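PDB 6GMM: adhesin LabA from Helicobacter pylori, which binds LacdiNAc-containing glycans as a lectin-type adhesin and so probably attaches the bacterium to the gastric mucosa. Local coordinates for residues Y131-K136 and I199-S204; Y138-K143 and L192-T197. All coordinates share one frame; numbering follows the deposited sequence.

How the contacts relate
Both contacts lie along a single interface, the one between helix 128-145 and helix 188-205, which run antiparallel at an inclination. Contact 1 joins the earlier part of the first helix to the later part of the second; contact 2 joins a later part of helix 128-145 to an earlier part of helix 188-205, so it falls within the chain span that contact 1 closes. Their centres are about 10 Å apart, and they touch where Lys133 O meets Thr197 CG2 at 3.8 Å. The axes stand 9.5 Å apart at contact 1 and 9.0 Å at contact 2. Along both, helix 57-76 and helix 239-264 pack against helix 188-205, extending the pair into a bundle.

Contact 1: Y131-K136 and I199-S204; sequences YAKINK and ITTLNS
Ile134 and Thr201 show how a branched polar residue can serve as an apolar partner between antiparallel helices. Their CA atoms, 6.6 Å apart, form the nearest backbone pair, and the segment axes approach to 9.5 Å at 153°.

Van der Waals packing carries the pair. The two side chains pass in opposite directions, Ile134 CG1 resting 3.7 Å from Thr201 CB and 3.8 Å from Thr201 CG2. With CG1 beside its own backbone N (chi1 -61°) and the chain then extended, Ile134 sends CD1 onward to the helix backbone, 3.9 Å from Leu202 N. Leu202, buried, continues the patch toward Leu72 and Met76 of helix 57-76, while Ile134 also touches Trp73 of that helix.

On the more exposed flank the contact is mixed. The aliphatic part of Lys133 crosses over Thr201, its CD 3.6 Å from OG1 and 3.8 Å from CG2; a turn about CG-CD (chi3 -91°) sends CE and NZ elsewhere.

No hydrogen bond links the two segments; the hydroxyl of Thr201 bonds within its own helix, to Thr197 O one turn back, and Ser204 OG to Thr200 O at 3.0 Å, a carbonyl that also accepts from Ser204 N.

The chemistry implies a contact that needs no polar partner across the helices: Thr201 CB and CG2 pack on Ile134, while the hydroxyl, bonded to Thr197 O, lies beside the Lys133 methylenes.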
# COMPACT_ATOMS: atom_id res chain seq x y z
N TYR A 131 -26.11 13.89 1.54
CA TYR A 131 -26.29 12.88 2.57
C TYR A 131 -26.56 11.56 1.86
O TYR A 131 -25.90 10.57 2.16
CB TYR A 131 -27.40 13.23 3.59
CG TYR A 131 -27.35 12.30 4.79
CD1 TYR A 131 -27.82 10.99 4.69
CD2 TYR A 131 -26.74 12.69 5.98
CE1 TYR A 131 -27.71 10.10 5.76
CE2 TYR A 131 -26.64 11.81 7.05
CZ TYR A 131 -27.11 10.52 6.93
OH TYR A 131 -26.96 9.62 7.96
N ALA A 132 -27.44 11.58 0.83
CA ALA A 132 -27.80 10.41 0.03
C ALA A 132 -26.56 9.76 -0.58
O ALA A 132 -26.41 8.54 -0.50
CB ALA A 132 -28.81 10.80 -1.05
N LYS A 133 -25.64 10.60 -1.13
CA LYS A 133 -24.36 10.23 -1.77
C LYS A 133 -23.45 9.49 -0.79
O LYS A 133 -23.01 8.36 -1.07
CB LYS A 133 -23.65 11.50 -2.29
CG LYS A 133 -22.69 11.27 -3.44
CD LYS A 133 -22.05 12.57 -3.94
CE LYS A 133 -22.83 13.24 -5.05
NZ LYS A 133 -22.32 14.61 -5.33
N ILE A 134 -23.14 10.13 0.35
CA ILE A 134 -22.30 9.57 1.42
C ILE A 134 -22.98 8.28 1.97
O ILE A 134 -22.33 7.25 2.07
CB ILE A 134 -22.06 10.60 2.55
CG1 ILE A 134 -21.33 11.85 2.04
CG2 ILE A 134 -21.37 9.94 3.75
CD1 ILE A 134 -21.14 13.01 3.05
N ASN A 135 -24.28 8.35 2.28
CA ASN A 135 -25.03 7.19 2.79
C ASN A 135 -24.95 5.96 1.88
O ASN A 135 -24.81 4.84 2.40
CB ASN A 135 -26.49 7.50 3.07
CG ASN A 135 -27.21 6.32 3.70
OD1 ASN A 135 -26.88 5.89 4.82
ND2 ASN A 135 -28.12 5.69 2.91
N LYS A 136 -25.10 6.16 0.53
CA LYS A 136 -25.11 5.06 -0.44
C LYS A 136 -23.78 4.37 -0.38
O LYS A 136 -23.73 3.14 -0.27
CB LYS A 136 -25.43 5.57 -1.86
CG LYS A 136 -25.53 4.47 -2.92
CD LYS A 136 -26.11 5.01 -4.22
CE LYS A 136 -26.11 3.98 -5.32
NZ LYS A 136 -26.95 4.41 -6.47
N ILE A 199 -15.33 10.45 1.99
CA ILE A 199 -14.35 11.47 2.34
C ILE A 199 -14.38 12.64 1.38
O ILE A 199 -14.41 13.79 1.83
CB ILE A 199 -12.92 10.86 2.53
CG1 ILE A 199 -12.95 9.52 3.32
CG2 ILE A 199 -11.96 11.86 3.19
CD1 ILE A 199 -13.30 9.59 4.86
N THR A 200 -14.38 12.38 0.05
CA THR A 200 -14.43 13.46 -0.94
C THR A 200 -15.69 14.31 -0.75
O THR A 200 -15.55 15.53 -0.64
CB THR A 200 -14.22 12.95 -2.37
OG1 THR A 200 -13.03 12.14 -2.37
CG2 THR A 200 -14.05 14.07 -3.37
N THR A 201 -16.91 13.65 -0.64
CA THR A 201 -18.18 14.38 -0.44
C THR A 201 -18.16 15.16 0.87
O THR A 201 -18.53 16.34 0.88
CB THR A 201 -19.42 13.48 -0.61
OG1 THR A 201 -19.25 12.62 -1.75
CG2 THR A 201 -20.67 14.28 -0.82
N LEU A 202 -17.67 14.53 1.97
CA LEU A 202 -17.56 15.17 3.29
C LEU A 202 -16.69 16.42 3.21
O LEU A 202 -17.07 17.47 3.72
CB LEU A 202 -16.90 14.21 4.30
CG LEU A 202 -17.52 14.02 5.69
CD1 LEU A 202 -16.49 13.45 6.66
CD2 LEU A 202 -18.16 15.30 6.28
N ASN A 203 -15.52 16.29 2.59
CA ASN A 203 -14.53 17.34 2.49
C ASN A 203 -15.00 18.54 1.68
O ASN A 203 -14.82 19.66 2.16
CB ASN A 203 -13.21 16.78 1.97
CG ASN A 203 -12.07 17.76 2.02
OD1 ASN A 203 -11.69 18.27 3.09
ND2 ASN A 203 -11.52 18.05 0.86
N SER A 204 -15.58 18.31 0.47
CA SER A 204 -16.05 19.40 -0.41
C SER A 204 -17.34 20.08 0.10
O SER A 204 -17.44 21.32 0.08
CB SER A 204 -16.20 18.94 -1.85
OG SER A 204 -17.00 17.78 -1.96

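Contact 2: Y138-K143 and L192-T197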
# COMPACT_ATOMS: atom_id res chain seq x y z
N TYR A 138 -21.57 4.44 2.14
CA TYR A 138 -21.46 3.80 3.45
C TYR A 138 -22.21 2.44 3.47
O TYR A 138 -21.67 1.45 3.97
CB TYR A 138 -22.00 4.75 4.54
CG TYR A 138 -22.12 4.13 5.92
CD1 TYR A 138 -21.03 4.08 6.78
CD2 TYR A 138 -23.34 3.63 6.38
CE1 TYR A 138 -21.15 3.57 8.08
CE2 TYR A 138 -23.46 3.09 7.65
CZ TYR A 138 -22.37 3.08 8.50
OH TYR A 138 -22.51 2.55 9.76
N GLN A 139 -23.42 2.41 2.90
CA GLN A 139 -24.24 1.20 2.88
C GLN A 139 -23.61 0.10 2.07
O GLN A 139 -23.69 -1.04 2.48
CB GLN A 139 -25.70 1.45 2.45
CG GLN A 139 -26.50 2.40 3.34
CD GLN A 139 -26.65 2.00 4.78
OE1 GLN A 139 -26.67 0.81 5.14
NE2 GLN A 139 -26.79 3.00 5.64
N ILE A 140 -22.92 0.45 0.94
CA ILE A 140 -22.23 -0.55 0.11
C ILE A 140 -21.07 -1.17 0.89
O ILE A 140 -20.89 -2.39 0.86
CB ILE A 140 -21.81 -0.03 -1.30
CG1 ILE A 140 -23.08 0.24 -2.16
CG2 ILE A 140 -20.91 -1.04 -1.99
CD1 ILE A 140 -22.92 1.10 -3.50
N ILE A 141 -20.27 -0.32 1.57
CA ILE A 141 -19.15 -0.76 2.40
C ILE A 141 -19.65 -1.72 3.47
O ILE A 141 -19.11 -2.82 3.59
CB ILE A 141 -18.36 0.42 3.01
CG1 ILE A 141 -17.68 1.25 1.89
CG2 ILE A 141 -17.31 -0.11 4.02
CD1 ILE A 141 -17.04 2.54 2.30
N GLN A 142 -20.69 -1.33 4.22
CA GLN A 142 -21.27 -2.14 5.28
C GLN A 142 -21.80 -3.48 4.76
O GLN A 142 -21.48 -4.50 5.37
CB GLN A 142 -22.32 -1.36 6.08
CG GLN A 142 -21.68 -0.44 7.11
CD GLN A 142 -21.05 -1.14 8.31
OE1 GLN A 142 -20.91 -2.36 8.40
NE2 GLN A 142 -20.65 -0.35 9.27
N LYS A 143 -22.54 -3.50 3.61
CA LYS A 143 -23.04 -4.77 3.04
C LYS A 143 -21.91 -5.64 2.50
O LYS A 143 -21.99 -6.86 2.58
CB LYS A 143 -24.14 -4.56 1.97
CG LYS A 143 -25.37 -3.77 2.45
CD LYS A 143 -26.30 -4.53 3.40
CE LYS A 143 -27.46 -3.68 3.89
NZ LYS A 143 -27.04 -2.59 4.81
N LEU A 192 -13.06 0.75 -2.50
CA LEU A 192 -12.18 1.91 -2.33
C LEU A 192 -12.78 3.17 -2.95
O LEU A 192 -12.54 4.27 -2.43
CB LEU A 192 -10.77 1.63 -2.87
CG LEU A 192 -9.94 0.72 -1.97
CD1 LEU A 192 -8.76 0.22 -2.70
CD2 LEU A 192 -9.50 1.45 -0.66
N GLU A 193 -13.58 3.02 -4.02
CA GLU A 193 -14.27 4.13 -4.65
C GLU A 193 -15.35 4.65 -3.68
O GLU A 193 -15.49 5.87 -3.49
CB GLU A 193 -14.86 3.73 -6.01
CG GLU A 193 -15.77 4.79 -6.64
CD GLU A 193 -15.17 6.17 -6.85
OE1 GLU A 193 -14.01 6.26 -7.32
OE2 GLU A 193 -15.86 7.17 -6.55
N GLN A 194 -16.08 3.70 -3.03
CA GLN A 194 -17.13 4.00 -2.05
C GLN A 194 -16.49 4.78 -0.91
O GLN A 194 -17.02 5.82 -0.51
CB GLN A 194 -17.78 2.71 -1.49
CG GLN A 194 -18.63 1.90 -2.46
CD GLN A 194 -19.23 2.72 -3.57
OE1 GLN A 194 -20.01 3.65 -3.36
NE2 GLN A 194 -18.84 2.38 -4.78
N ALA A 195 -15.31 4.33 -0.45
CA ALA A 195 -14.58 4.98 0.63
C ALA A 195 -14.19 6.40 0.20
O ALA A 195 -14.20 7.30 1.03
CB ALA A 195 -13.33 4.18 0.94
N SER A 196 -13.85 6.60 -1.10
CA SER A 196 -13.44 7.92 -1.59
C SER A 196 -14.61 8.86 -1.66
O SER A 196 -14.46 10.03 -1.36
CB SER A 196 -12.74 7.83 -2.93
OG SER A 196 -12.20 9.10 -3.28
N THR A 197 -15.81 8.33 -2.01
CA THR A 197 -17.04 9.10 -2.08
C THR A 197 -17.36 9.68 -0.71
O THR A 197 -17.73 10.86 -0.64
CB THR A 197 -18.18 8.25 -2.63
OG1 THR A 197 -17.89 7.94 -3.99
CG2 THR A 197 -19.55 8.95 -2.53
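A helix-helix interface within the adhesin's bundle brings Ile140 and Ile141 of helix 128-145 against Gln194 of helix 188-205. The segment axes come within 9.0 Å, and the helix segments run antiparallel at 143°.

Gln194 meets both isoleucines through different parts of its chain. Its CB lies 3.7 Å from Ile141 CG1, the two side chains sliding past each other. Its CG meets Ile140 CG2 at 3.8 Å. Farther out, Ile140 CD1 reaches the amide end, 3.9 Å from Gln194 OE1. In Gln194, chi1 carries CG back toward the start of the helix and the near-eclipsed chi2 (-26°) curls the amide round, NE2 bonding to Val190 O, leaving the methylenes to face the isoleucines.

Ile141 CD1 meets the helix backbone, 3.7 Å from Ala195 N and 4.3 Å from the methyl CB of Ala195. That small residue also touches Leu66 and Ala69 of helix 57-76 and Ile249 of helix 239-264, whereas Ile140 extends the apolar layer to Leu162 and Phe164 of strand 161-165.

An inclined antiparallel helix pair with aliphatic side chains packed between the axes is a familiar building unit of helical bundles, here in a region assigned to the SabA-type extracellular adhesion domain family.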